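Local coordinates for carboxypeptidase Y inhibitor (Saccharomyces cerevisiae, PDB 1WPX), which inhibits carboxypeptidase Y, a serine protease, specifically and potently as a member of the phosphatidylethanolamine-binding protein family, at residues E40-A45 and T55-S60; F90-T95 and C116-L121; S108-L113 and E149-A154; R163-L168 and V210-F215. One frame throughout, in Å; residues are numbered along the deposited sequence.

From the N terminus, interaction 1 closes first, returning the chain after strand 45-47 to the bulged hairpin turn that follows strand 35-40. Interactions 2 and 3 then cross: strand 90-96 opens the former, residues 108-113 open the latter, and residues 116-121 complete interaction 2 before residues 149-154 complete interaction 3. Both use strand 110-120. Interaction 4 follows in series, bringing 210-215 back onto 163-168 across 41 residues. Strand 162-170 also pairs with strand 90-96, so interactions 2 and 4 belong to one antiparallel sheet. Interactions 3 and 4 share a sulfate ion, while the hydroxyls of Tyr41 and Tyr150 join interactions 1 and 3.

Interaction 1: residues E40-A45 and T55-S60; sequences EYSSSA and TEKARS
A type I turn with an adjoining classic beta bulge links strands 35-40 and 45-47, and the short 3-10 segment 55-57 with the residues after it packs against this bulged end. Tyr41 and Ser42 lie together opposite Ala45, with Tyr41 N bonded to Ala45 O at 2.8 Å and the turn running from Ser42 to Ala45. Tyr41 carries the contact. Its CG stands anti to the carbonyl carbon (chi1 -76°), which sends the ring toward residues 57-60. Ala58 lies over one face in a CH-pi contact, its CA 3.7 Å from the Tyr41 ring centroid and displaced toward the rim. The methyl follows nearer the phenol end, Ala58 CB being 3.6 Å from Tyr41 CZ. In the plane of the ring, Ser60 O meets the edge at CE1. The hydroxyl passes beyond this packing to bond Tyr150 OH, and Ala58 O is bonded to the same group. On the more exposed side, the Lys57 chain runs extended past the Ala45 methyl, with 4.1 Å between Lys57 CD and Ala45 CB. A bend at its last torsion (chi4 -69°) then turns the ammonium to the hairpin turn, where Lys57 NZ donates to Ser44 OG at 2.8 Å.

Interaction 2: residues F90-T95 and C116-L121; sequences FTLVMT and CDLKLL
Phe90, at the start of strand 90-96, meets Leu118 as an antiparallel hydrogen-bonded pair just where the partner chain turns a corner. Two backbone bonds hold the junction: Phe90 N to Leu118 O at 2.6 Å, and Leu118 N to Phe90 O at 3.1 Å. The second uses a lone pair of the acceptor and is fairly straight, 161° at the hydrogen. On the buried side, with CG anti to its carbonyl carbon, Leu118 brings CD1 to 3.8 Å from Leu92 CB. Just before the corner Cys116 lies beside Thr91, with Cys116 SG 3.4 Å from Thr91 OG1, a hydroxyl that is hydrogen-bonded to Gln171. Toward the far end of residues 116-121 the contact becomes more exposed: the Phe90 ring and Leu120 still touch, crossing obliquely with Leu120 CD1 3.6 Å from Phe90 CE1, but Leu120 is partly exposed. Lys119 turns away from strand 90-96 and is exposed, as is Leu121. Segments 90-95 and 118-120 run 113° apart in direction, so the pairing is confined to Phe90 and Leu118. At the corner Asp117 takes a left-handed backbone conformation (phi 57°), and its carboxylate bonds Ser177. Asp117 and Leu118, together facing Phe90, form a G1 beta bulge that bends strand 110-120 within the antiparallel sheet.

Interaction 3: residues S108-L113 and E149-A154; sequences SEFCHL and EYMGPA. With SO4 (sulfate ion), chain G.
A sulfate ion, probably from the crystallisation liquor, marks an anion site between strand 110-120 and the loop after strand 145-148, consistent with the anion-binding pocket of the phosphatidylethanolamine-binding protein family. His112 is its central side chain. The imidazole is gripped at both nitrogens: His112 ND1 donates to Met151 O at 2.5 Å, approaching from above that carbonyl's plane, while His112 NE2 donates to sulfate O4 at 2.7 Å in a nearly straight bond (165°). These two bonds fix the rotation of the ring, and donation from both nitrogens beside an anion would be consistent with a protonated imidazole. Phe110 CD1 lies over one face of this ring, offset toward the rim. The Phe110 ring itself presents a face to the sulfate, whose O1 sits over its centre, 3.5 Å above the plane. Met151, bent at its last torsion, brings CE to Phe110 CE1 and crosses that side chain at about a right angle. The loop backbone is also joined to the strand by a weak bond from Met151 N to His112 O, and Leu113 CB touches the edge of the Tyr150 ring. Further along the loop, Ala154 N donates to sulfate O2 at 2.8 Å.

Interaction 4: residues R163-L168 and V210-F215; sequences RYVFLL and VASNFF. With SO4 (sulfate ion), chain G.
Strands 163-168 and 210-215 run antiparallel, 166° apart with axes 4.7 Å apart at closest, and pair in register from Tyr164-Phe215 to Leu168-Ala211. The backbone bonds alternate: Tyr164 N reaches Phe215 O nearly along its C=O axis, whereas Phe215 N returns to Tyr164 O from above the carbonyl plane. Phe166 O is gripped twice, by Asn213 N at 3.2 Å and by Ser212 OG at 2.9 Å. The hydroxyl gets there because it stands anti to the backbone N (chi1 178°), and it arrives in the carbonyl plane. On the face bearing Tyr164, Phe166 and Phe215, the Phe215 side chain occupies the crowded position between its N and carbonyl carbon (chi1 72°). Its ring therefore leans over the neighbouring strand, where Tyr164 CB sits over one face, 3.8 Å from the centroid of the Phe215 ring. The Tyr164 ring is near parallel but slid aside, its centroid 5.2 Å away. Phe166 CE1 meets the edge of the Phe215 ring, 3.8 Å from Phe215 CE2. On the other face Val165 and Phe214 lie side by side, Val165 CG2 being 4.1 Å from Phe214 CB. Tyr164 OH continues to sulfate O2, a long 3.3 Å bond, while Arg163 forms salt bridges with Asp98 and Asp24. At the far end Val210 and Ala211 both face Leu168, making a classic beta bulge in this central antiparallel pair of the phosphatidylethanolamine-binding protein fold.

Interaction 1: residues E40-A45 and T55-S60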
loop_
_atom_site.group_PDB
_atom_site.type_symbol
_atom_site.label_atom_id
_atom_site.label_comp_id
_atom_site.label_asym_id
_atom_site.label_seq_id
_atom_site.Cartn_x
_atom_site.Cartn_y
_atom_site.Cartn_z
ATOM N N GLU B 40 -15.100 8.098 8.266
ATOM C CA GLU B 40 -14.024 8.470 9.173
ATOM C C GLU B 40 -14.537 8.988 10.514
ATOM O O GLU B 40 -15.533 9.705 10.571
ATOM C CB GLU B 40 -13.160 9.541 8.521
ATOM C CG GLU B 40 -12.033 10.022 9.392
ATOM C CD GLU B 40 -11.348 11.232 8.811
ATOM O OE1 GLU B 40 -12.022 12.276 8.664
ATOM O OE2 GLU B 40 -10.140 11.135 8.499
ATOM N N TYR B 41 -13.853 8.619 11.591
ATOM C CA TYR B 41 -14.225 9.066 12.927
ATOM C C TYR B 41 -13.400 10.296 13.247
ATOM O O TYR B 41 -13.888 11.244 13.859
ATOM C CB TYR B 41 -13.949 7.969 13.946
ATOM C CG TYR B 41 -14.966 6.859 13.906
ATOM C CD1 TYR B 41 -16.206 7.004 14.528
ATOM C CD2 TYR B 41 -14.704 5.671 13.223
ATOM C CE1 TYR B 41 -17.162 5.989 14.473
ATOM C CE2 TYR B 41 -15.653 4.655 13.161
ATOM C CZ TYR B 41 -16.876 4.821 13.788
ATOM O OH TYR B 41 -17.805 3.818 13.736
ATOM N N SER B 42 -12.144 10.263 12.821
ATOM C CA SER B 42 -11.212 11.371 13.016
ATOM C C SER B 42 -10.036 11.151 12.070
ATOM O O SER B 42 -9.827 10.039 11.582
ATOM C CB SER B 42 -10.719 11.428 14.465
ATOM O OG SER B 42 -9.958 10.281 14.788
ATOM N N SER B 43 -9.273 12.206 11.814
ATOM C CA SER B 43 -8.138 12.115 10.904
ATOM C C SER B 43 -7.259 10.897 11.174
ATOM O O SER B 43 -6.555 10.417 10.280
ATOM C CB SER B 43 -7.296 13.397 10.972
ATOM O OG SER B 43 -6.714 13.572 12.250
ATOM N N SER B 44 -7.309 10.385 12.399
ATOM C CA SER B 44 -6.502 9.229 12.753
ATOM C C SER B 44 -7.340 7.961 12.847
ATOM O O SER B 44 -6.815 6.881 13.141
ATOM C CB SER B 44 -5.807 9.466 14.095
ATOM O OG SER B 44 -6.754 9.492 15.154
ATOM N N ALA B 45 -8.641 8.089 12.600
ATOM C CA ALA B 45 -9.532 6.942 12.686
ATOM C C ALA B 45 -10.411 6.777 11.458
ATOM O O ALA B 45 -11.625 6.975 11.515
ATOM C CB ALA B 45 -10.398 7.053 13.931
ATOM N N THR B 55 -11.641 0.720 19.977
ATOM C CA THR B 55 -13.008 1.010 20.379
ATOM C C THR B 55 -13.313 2.455 20.770
ATOM O O THR B 55 -14.292 3.027 20.300
ATOM C CB THR B 55 -13.412 0.083 21.533
ATOM O OG1 THR B 55 -13.657 -1.230 21.013
ATOM C CG2 THR B 55 -14.654 0.601 22.239
ATOM N N GLU B 56 -12.483 3.041 21.627
ATOM C CA GLU B 56 -12.707 4.411 22.089
ATOM C C GLU B 56 -12.715 5.457 20.987
ATOM O O GLU B 56 -13.273 6.538 21.161
ATOM C CB GLU B 56 -11.674 4.805 23.153
ATOM C CG GLU B 56 -10.229 4.665 22.713
ATOM C CD GLU B 56 -9.721 3.228 22.776
ATOM O OE1 GLU B 56 -8.555 3.009 22.377
ATOM O OE2 GLU B 56 -10.472 2.325 23.229
ATOM N N LYS B 57 -12.092 5.150 19.855
ATOM C CA LYS B 57 -12.072 6.097 18.751
ATOM C C LYS B 57 -13.390 6.084 17.982
ATOM O O LYS B 57 -13.768 7.086 17.378
ATOM C CB LYS B 57 -10.897 5.801 17.817
ATOM C CG LYS B 57 -9.579 6.387 18.309
ATOM C CD LYS B 57 -8.427 6.032 17.384
ATOM C CE LYS B 57 -7.133 6.736 17.785
ATOM N NZ LYS B 57 -7.207 8.209 17.554
ATOM N N ALA B 58 -14.095 4.956 18.024
ATOM C CA ALA B 58 -15.375 4.815 17.338
ATOM C C ALA B 58 -16.518 5.110 18.310
ATOM O O ALA B 58 -17.622 4.579 18.183
ATOM C CB ALA B 58 -15.510 3.407 16.785
ATOM N N ARG B 59 -16.239 5.983 19.270
ATOM C CA ARG B 59 -17.198 6.357 20.302
ATOM C C ARG B 59 -18.356 7.235 19.811
ATOM O O ARG B 59 -19.503 7.020 20.194
ATOM C CB ARG B 59 -16.446 7.059 21.437
ATOM C CG ARG B 59 -17.192 7.130 22.746
ATOM C CD ARG B 59 -16.391 7.907 23.779
ATOM N NE ARG B 59 -15.940 9.196 23.254
ATOM C CZ ARG B 59 -15.630 10.249 24.006
ATOM N NH1 ARG B 59 -15.724 10.176 25.329
ATOM N NH2 ARG B 59 -15.222 11.378 23.435
ATOM N N SER B 60 -18.062 8.222 18.968
ATOM C CA SER B 60 -19.102 9.112 18.450
ATOM C C SER B 60 -19.461 8.768 17.009
ATOM O O SER B 60 -18.841 7.899 16.402
ATOM C CB SER B 60 -18.641 10.567 18.532
ATOM O OG SER B 60 -18.317 10.914 19.868
#

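Interaction 2: residues F90-T95 and C116-L121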
loop_
_atom_site.group_PDB
_atom_site.type_symbol
_atom_site.label_atom_id
_atom_site.label_comp_id
_atom_site.label_asym_id
_atom_site.label_seq_id
_atom_site.Cartn_x
_atom_site.Cartn_y
_atom_site.Cartn_z
ATOM N N PHE B 90 -31.223 8.755 0.704
ATOM C CA PHE B 90 -30.461 7.583 1.115
ATOM C C PHE B 90 -30.621 7.172 2.571
ATOM O O PHE B 90 -31.075 7.951 3.416
ATOM C CB PHE B 90 -28.972 7.795 0.826
ATOM C CG PHE B 90 -28.673 8.108 -0.608
ATOM C CD1 PHE B 90 -28.797 9.408 -1.089
ATOM C CD2 PHE B 90 -28.288 7.098 -1.485
ATOM C CE1 PHE B 90 -28.544 9.701 -2.422
ATOM C CE2 PHE B 90 -28.031 7.374 -2.824
ATOM C CZ PHE B 90 -28.160 8.679 -3.295
ATOM N N THR B 91 -30.248 5.926 2.842
ATOM C CA THR B 91 -30.286 5.368 4.182
ATOM C C THR B 91 -28.903 4.814 4.504
ATOM O O THR B 91 -28.325 4.044 3.734
ATOM C CB THR B 91 -31.335 4.245 4.307
ATOM O OG1 THR B 91 -32.630 4.828 4.484
ATOM C CG2 THR B 91 -31.016 3.338 5.497
ATOM N N LEU B 92 -28.385 5.226 5.652
ATOM C CA LEU B 92 -27.070 4.809 6.113
ATOM C C LEU B 92 -27.238 3.878 7.309
ATOM O O LEU B 92 -27.817 4.257 8.330
ATOM C CB LEU B 92 -26.265 6.049 6.504
ATOM C CG LEU B 92 -24.744 6.026 6.396
ATOM C CD1 LEU B 92 -24.285 5.243 5.170
ATOM C CD2 LEU B 92 -24.275 7.463 6.311
ATOM N N VAL B 93 -26.726 2.661 7.171
ATOM C CA VAL B 93 -26.825 1.652 8.219
ATOM C C VAL B 93 -25.474 1.211 8.786
ATOM O O VAL B 93 -24.461 1.250 8.097
ATOM C CB VAL B 93 -27.543 0.388 7.678
ATOM C CG1 VAL B 93 -27.452 -0.753 8.684
ATOM C CG2 VAL B 93 -28.990 0.708 7.379
ATOM N N MET B 94 -25.469 0.805 10.053
ATOM C CA MET B 94 -24.267 0.279 10.688
ATOM C C MET B 94 -24.683 -0.952 11.483
ATOM O O MET B 94 -25.508 -0.864 12.390
ATOM C CB MET B 94 -23.612 1.286 11.630
ATOM C CG MET B 94 -22.249 0.795 12.123
ATOM S SD MET B 94 -21.423 1.886 13.304
ATOM C CE MET B 94 -20.909 0.697 14.542
ATOM N N THR B 95 -24.125 -2.104 11.140
ATOM C CA THR B 95 -24.483 -3.321 11.845
ATOM C C THR B 95 -23.283 -4.220 12.147
ATOM O O THR B 95 -22.250 -4.150 11.478
ATOM C CB THR B 95 -25.523 -4.132 11.041
ATOM O OG1 THR B 95 -26.055 -5.183 11.864
ATOM C CG2 THR B 95 -24.878 -4.732 9.795
ATOM N N CYS B 116 -32.085 7.866 7.906
ATOM C CA CYS B 116 -32.831 7.871 6.655
ATOM C C CYS B 116 -33.146 9.260 6.130
ATOM O O CYS B 116 -32.933 10.267 6.813
ATOM C CB CYS B 116 -34.135 7.093 6.821
ATOM S SG CYS B 116 -33.929 5.459 7.547
ATOM N N ASP B 117 -33.661 9.290 4.902
ATOM C CA ASP B 117 -34.032 10.527 4.235
ATOM C C ASP B 117 -32.836 11.473 4.156
ATOM O O ASP B 117 -32.946 12.661 4.459
ATOM C CB ASP B 117 -35.185 11.201 4.976
ATOM C CG ASP B 117 -36.264 10.218 5.392
ATOM O OD1 ASP B 117 -36.737 9.439 4.533
ATOM O OD2 ASP B 117 -36.641 10.227 6.586
ATOM N N LEU B 118 -31.695 10.921 3.748
ATOM C CA LEU B 118 -30.456 11.673 3.596
ATOM C C LEU B 118 -30.323 12.067 2.138
ATOM O O LEU B 118 -30.592 11.257 1.255
ATOM C CB LEU B 118 -29.255 10.800 3.961
ATOM C CG LEU B 118 -28.892 10.540 5.419
ATOM C CD1 LEU B 118 -28.035 9.287 5.518
ATOM C CD2 LEU B 118 -28.156 11.750 5.976
ATOM N N LYS B 119 -29.914 13.301 1.875
ATOM C CA LYS B 119 -29.731 13.721 0.495
ATOM C C LYS B 119 -28.302 14.215 0.294
ATOM O O LYS B 119 -27.658 14.704 1.227
ATOM C CB LYS B 119 -30.748 14.803 0.106
ATOM C CG LYS B 119 -30.650 16.086 0.894
ATOM C CD LYS B 119 -31.558 17.161 0.305
ATOM C CE LYS B 119 -31.645 18.403 1.210
ATOM N NZ LYS B 119 -32.349 18.165 2.524
ATOM N N LEU B 120 -27.802 14.067 -0.923
ATOM C CA LEU B 120 -26.450 14.483 -1.248
ATOM C C LEU B 120 -26.315 15.990 -1.460
ATOM O O LEU B 120 -27.172 16.615 -2.080
ATOM C CB LEU B 120 -25.986 13.751 -2.509
ATOM C CG LEU B 120 -25.674 12.261 -2.355
ATOM C CD1 LEU B 120 -25.729 11.545 -3.702
ATOM C CD2 LEU B 120 -24.302 12.124 -1.711
ATOM N N LEU B 121 -25.242 16.572 -0.930
ATOM C CA LEU B 121 -24.981 17.993 -1.125
ATOM C C LEU B 121 -24.604 18.133 -2.598
ATOM O O LEU B 121 -24.966 19.100 -3.260
ATOM C CB LEU B 121 -23.805 18.455 -0.265
ATOM C CG LEU B 121 -23.982 18.494 1.253
ATOM C CD1 LEU B 121 -22.623 18.620 1.921
ATOM C CD2 LEU B 121 -24.879 19.658 1.641
#

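Interaction 3: residues S108-L113 and E149-A154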
loop_
_atom_site.group_PDB
_atom_site.type_symbol
_atom_site.label_atom_id
_atom_site.label_comp_id
_atom_site.label_asym_id
_atom_site.label_seq_id
_atom_site.Cartn_x
_atom_site.Cartn_y
_atom_site.Cartn_z
ATOM N N SER B 108 -26.761 -12.004 16.698
ATOM C CA SER B 108 -26.239 -11.676 15.375
ATOM C C SER B 108 -27.009 -10.553 14.700
ATOM O O SER B 108 -28.243 -10.580 14.605
ATOM C CB SER B 108 -26.231 -12.910 14.470
ATOM O OG SER B 108 -25.509 -12.652 13.269
ATOM N N GLU B 109 -26.241 -9.580 14.217
ATOM C CA GLU B 109 -26.757 -8.391 13.568
ATOM C C GLU B 109 -27.333 -7.510 14.655
ATOM O O GLU B 109 -28.526 -7.526 14.932
ATOM C CB GLU B 109 -27.807 -8.753 12.518
ATOM C CG GLU B 109 -27.194 -9.298 11.229
ATOM C CD GLU B 109 -27.042 -8.246 10.138
ATOM O OE1 GLU B 109 -26.950 -7.044 10.465
ATOM O OE2 GLU B 109 -27.007 -8.630 8.948
ATOM N N PHE B 110 -26.435 -6.773 15.296
ATOM C CA PHE B 110 -26.779 -5.840 16.353
ATOM C C PHE B 110 -26.841 -4.478 15.653
ATOM O O PHE B 110 -25.873 -4.041 15.022
ATOM C CB PHE B 110 -25.689 -5.871 17.425
ATOM C CG PHE B 110 -26.019 -5.082 18.657
ATOM C CD1 PHE B 110 -25.797 -3.711 18.704
ATOM C CD2 PHE B 110 -26.528 -5.718 19.784
ATOM C CE1 PHE B 110 -26.072 -2.983 19.859
ATOM C CE2 PHE B 110 -26.806 -4.998 20.943
ATOM C CZ PHE B 110 -26.576 -3.628 20.980
ATOM N N CYS B 111 -27.992 -3.822 15.752
ATOM C CA CYS B 111 -28.208 -2.538 15.099
ATOM C C CYS B 111 -27.520 -1.369 15.803
ATOM O O CYS B 111 -27.891 -0.980 16.911
ATOM C CB CYS B 111 -29.713 -2.277 14.977
ATOM S SG CYS B 111 -30.146 -1.036 13.754
ATOM N N HIS B 112 -26.525 -0.798 15.135
ATOM C CA HIS B 112 -25.770 0.310 15.693
ATOM C C HIS B 112 -26.215 1.683 15.204
ATOM O O HIS B 112 -26.089 2.681 15.922
ATOM C CB HIS B 112 -24.281 0.116 15.388
ATOM C CG HIS B 112 -23.597 -0.841 16.312
ATOM N ND1 HIS B 112 -23.149 -0.473 17.561
ATOM C CD2 HIS B 112 -23.314 -2.158 16.182
ATOM C CE1 HIS B 112 -22.617 -1.523 18.163
ATOM N NE2 HIS B 112 -22.705 -2.558 17.347
ATOM N N LEU B 113 -26.745 1.740 13.990
ATOM C CA LEU B 113 -27.155 3.018 13.436
ATOM C C LEU B 113 -28.026 2.843 12.206
ATOM O O LEU B 113 -27.859 1.888 11.443
ATOM C CB LEU B 113 -25.900 3.832 13.099
ATOM C CG LEU B 113 -25.924 5.213 12.435
ATOM C CD1 LEU B 113 -26.143 5.056 10.952
ATOM C CD2 LEU B 113 -26.984 6.090 13.075
ATOM N N GLU B 149 -30.575 5.748 16.827
ATOM C CA GLU B 149 -29.423 6.582 17.161
ATOM C C GLU B 149 -28.114 5.790 17.179
ATOM O O GLU B 149 -28.101 4.586 17.434
ATOM C CB GLU B 149 -29.642 7.295 18.504
ATOM C CG GLU B 149 -29.908 6.389 19.712
ATOM C CD GLU B 149 -31.206 5.574 19.610
ATOM O OE1 GLU B 149 -32.220 6.103 19.094
ATOM O OE2 GLU B 149 -31.214 4.404 20.068
ATOM N N TYR B 150 -27.012 6.479 16.891
ATOM C CA TYR B 150 -25.701 5.848 16.850
ATOM C C TYR B 150 -25.201 5.325 18.187
ATOM O O TYR B 150 -25.365 5.962 19.226
ATOM C CB TYR B 150 -24.652 6.822 16.307
ATOM C CG TYR B 150 -23.258 6.230 16.239
ATOM C CD1 TYR B 150 -22.881 5.406 15.179
ATOM C CD2 TYR B 150 -22.321 6.474 17.243
ATOM C CE1 TYR B 150 -21.602 4.838 15.116
ATOM C CE2 TYR B 150 -21.044 5.912 17.194
ATOM C CZ TYR B 150 -20.691 5.096 16.126
ATOM O OH TYR B 150 -19.431 4.542 16.053
ATOM N N MET B 151 -24.569 4.159 18.133
ATOM C CA MET B 151 -23.972 3.530 19.299
ATOM C C MET B 151 -22.681 2.855 18.835
ATOM O O MET B 151 -22.716 1.938 18.015
ATOM C CB MET B 151 -24.908 2.491 19.898
ATOM C CG MET B 151 -24.425 1.996 21.241
ATOM S SD MET B 151 -25.509 0.781 21.980
ATOM C CE MET B 151 -24.593 -0.725 21.588
ATOM N N GLY B 152 -21.547 3.323 19.353
ATOM C CA GLY B 152 -20.261 2.769 18.972
ATOM C C GLY B 152 -20.027 1.314 19.336
ATOM O O GLY B 152 -20.826 0.710 20.052
ATOM N N PRO B 153 -18.921 0.719 18.855
ATOM C CA PRO B 153 -18.604 -0.681 19.145
ATOM C C PRO B 153 -18.450 -0.912 20.641
ATOM O O PRO B 153 -17.924 -0.058 21.372
ATOM C CB PRO B 153 -17.291 -0.905 18.397
ATOM C CG PRO B 153 -17.351 0.087 17.292
ATOM C CD PRO B 153 -17.894 1.309 17.981
ATOM N N ALA B 154 -18.913 -2.072 21.090
ATOM C CA ALA B 154 -18.838 -2.437 22.495
ATOM C C ALA B 154 -18.800 -3.954 22.601
ATOM O O ALA B 154 -19.558 -4.558 23.368
ATOM C CB ALA B 154 -20.042 -1.885 23.238
HETATM S S SO4 G . -21.661 -4.844 19.628
HETATM O O1 SO4 G . -22.835 -4.567 20.475
HETATM O O2 SO4 G . -20.749 -3.685 19.669
HETATM O O3 SO4 G . -20.967 -6.045 20.132
HETATM O O4 SO4 G . -22.104 -5.085 18.244
#

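Interaction 4: residues R163-L168 and V210-F215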
loop_
_atom_site.group_PDB
_atom_site.type_symbol
_atom_site.label_atom_id
_atom_site.label_comp_id
_atom_site.label_asym_id
_atom_site.label_seq_id
_atom_site.Cartn_x
_atom_site.Cartn_y
_atom_site.Cartn_z
ATOM N N ARG B 163 -17.012 -7.499 13.144
ATOM C CA ARG B 163 -17.100 -6.738 11.908
ATOM C C ARG B 163 -18.143 -5.639 12.101
ATOM O O ARG B 163 -19.280 -5.909 12.499
ATOM C CB ARG B 163 -17.516 -7.638 10.745
ATOM C CG ARG B 163 -16.408 -8.526 10.219
ATOM C CD ARG B 163 -16.954 -9.578 9.278
ATOM N NE ARG B 163 -17.915 -10.439 9.953
ATOM C CZ ARG B 163 -18.601 -11.406 9.354
ATOM N NH1 ARG B 163 -18.428 -11.639 8.056
ATOM N NH2 ARG B 163 -19.469 -12.133 10.050
ATOM N N TYR B 164 -17.744 -4.399 11.844
ATOM C CA TYR B 164 -18.648 -3.262 11.953
ATOM C C TYR B 164 -18.851 -2.766 10.529
ATOM O O TYR B 164 -17.988 -2.089 9.962
ATOM C CB TYR B 164 -18.021 -2.205 12.855
ATOM C CG TYR B 164 -17.974 -2.693 14.279
ATOM C CD1 TYR B 164 -19.141 -2.746 15.047
ATOM C CD2 TYR B 164 -16.796 -3.208 14.826
ATOM C CE1 TYR B 164 -19.144 -3.303 16.320
ATOM C CE2 TYR B 164 -16.786 -3.774 16.104
ATOM C CZ TYR B 164 -17.968 -3.820 16.843
ATOM O OH TYR B 164 -17.992 -4.406 18.085
ATOM N N VAL B 165 -20.004 -3.121 9.962
ATOM C CA VAL B 165 -20.328 -2.796 8.576
ATOM C C VAL B 165 -21.252 -1.613 8.276
ATOM O O VAL B 165 -22.389 -1.557 8.738
ATOM C CB VAL B 165 -20.914 -4.047 7.878
ATOM C CG1 VAL B 165 -20.978 -3.838 6.376
ATOM C CG2 VAL B 165 -20.065 -5.266 8.212
ATOM N N PHE B 166 -20.749 -0.673 7.478
ATOM C CA PHE B 166 -21.534 0.481 7.056
ATOM C C PHE B 166 -22.115 0.165 5.680
ATOM O O PHE B 166 -21.407 -0.342 4.805
ATOM C CB PHE B 166 -20.667 1.736 6.954
ATOM C CG PHE B 166 -20.234 2.282 8.278
ATOM C CD1 PHE B 166 -18.945 2.054 8.753
ATOM C CD2 PHE B 166 -21.115 3.034 9.053
ATOM C CE1 PHE B 166 -18.537 2.572 9.980
ATOM C CE2 PHE B 166 -20.717 3.553 10.279
ATOM C CZ PHE B 166 -19.422 3.323 10.745
ATOM N N LEU B 167 -23.403 0.453 5.495
ATOM C CA LEU B 167 -24.070 0.207 4.218
ATOM C C LEU B 167 -24.915 1.403 3.789
ATOM O O LEU B 167 -25.686 1.951 4.586
ATOM C CB LEU B 167 -24.963 -1.036 4.297
ATOM C CG LEU B 167 -24.311 -2.355 4.713
ATOM C CD1 LEU B 167 -24.453 -2.523 6.210
ATOM C CD2 LEU B 167 -24.977 -3.513 4.010
ATOM N N LEU B 168 -24.762 1.808 2.530
ATOM C CA LEU B 168 -25.516 2.931 1.994
ATOM C C LEU B 168 -26.601 2.422 1.043
ATOM O O LEU B 168 -26.307 1.733 0.063
ATOM C CB LEU B 168 -24.588 3.898 1.249
ATOM C CG LEU B 168 -25.263 5.161 0.704
ATOM C CD1 LEU B 168 -25.687 6.031 1.868
ATOM C CD2 LEU B 168 -24.317 5.931 -0.203
ATOM N N VAL B 210 -26.097 0.477 -2.377
ATOM C CA VAL B 210 -25.237 1.204 -3.303
ATOM C C VAL B 210 -23.755 1.127 -2.948
ATOM O O VAL B 210 -22.907 1.109 -3.839
ATOM C CB VAL B 210 -25.666 2.697 -3.406
ATOM C CG1 VAL B 210 -24.606 3.512 -4.135
ATOM C CG2 VAL B 210 -26.975 2.799 -4.166
ATOM N N ALA B 211 -23.438 1.079 -1.656
ATOM C CA ALA B 211 -22.043 1.019 -1.229
ATOM C C ALA B 211 -21.874 0.456 0.176
ATOM O O ALA B 211 -22.843 0.327 0.928
ATOM C CB ALA B 211 -21.420 2.404 -1.302
ATOM N N SER B 212 -20.628 0.130 0.519
ATOM C CA SER B 212 -20.303 -0.421 1.832
ATOM C C SER B 212 -18.816 -0.341 2.199
ATOM O O SER B 212 -17.945 -0.489 1.350
ATOM C CB SER B 212 -20.751 -1.879 1.905
ATOM O OG SER B 212 -20.404 -2.444 3.157
ATOM N N ASN B 213 -18.545 -0.097 3.473
ATOM C CA ASN B 213 -17.187 -0.033 3.997
ATOM C C ASN B 213 -17.272 -0.703 5.366
ATOM O O ASN B 213 -18.367 -0.906 5.884
ATOM C CB ASN B 213 -16.734 1.416 4.163
ATOM C CG ASN B 213 -15.216 1.557 4.220
ATOM O OD1 ASN B 213 -14.499 0.592 4.462
ATOM N ND2 ASN B 213 -14.728 2.767 4.005
ATOM N N PHE B 214 -16.140 -1.054 5.963
ATOM C CA PHE B 214 -16.191 -1.697 7.268
ATOM C C PHE B 214 -14.843 -1.700 7.977
ATOM O O PHE B 214 -13.801 -1.451 7.372
ATOM C CB PHE B 214 -16.696 -3.135 7.123
ATOM C CG PHE B 214 -15.673 -4.074 6.562
ATOM C CD1 PHE B 214 -15.114 -5.065 7.359
ATOM C CD2 PHE B 214 -15.231 -3.940 5.254
ATOM C CE1 PHE B 214 -14.127 -5.907 6.861
ATOM C CE2 PHE B 214 -14.246 -4.774 4.745
ATOM C CZ PHE B 214 -13.691 -5.760 5.552
ATOM N N PHE B 215 -14.875 -1.986 9.271
ATOM C CA PHE B 215 -13.661 -2.030 10.063
ATOM C C PHE B 215 -13.818 -3.079 11.158
ATOM O O PHE B 215 -14.906 -3.637 11.344
ATOM C CB PHE B 215 -13.363 -0.646 10.664
ATOM C CG PHE B 215 -14.286 -0.236 11.789
ATOM C CD1 PHE B 215 -13.954 -0.503 13.114
ATOM C CD2 PHE B 215 -15.459 0.470 11.527
ATOM C CE1 PHE B 215 -14.773 -0.065 14.166
ATOM C CE2 PHE B 215 -16.289 0.915 12.572
ATOM C CZ PHE B 215 -15.943 0.648 13.892
HETATM S S SO4 G . -21.661 -4.844 19.628
HETATM O O1 SO4 G . -22.835 -4.567 20.475
HETATM O O2 SO4 G . -20.749 -3.685 19.669
HETATM O O3 SO4 G . -20.967 -6.045 20.132
HETATM O O4 SO4 G . -22.104 -5.085 18.244
#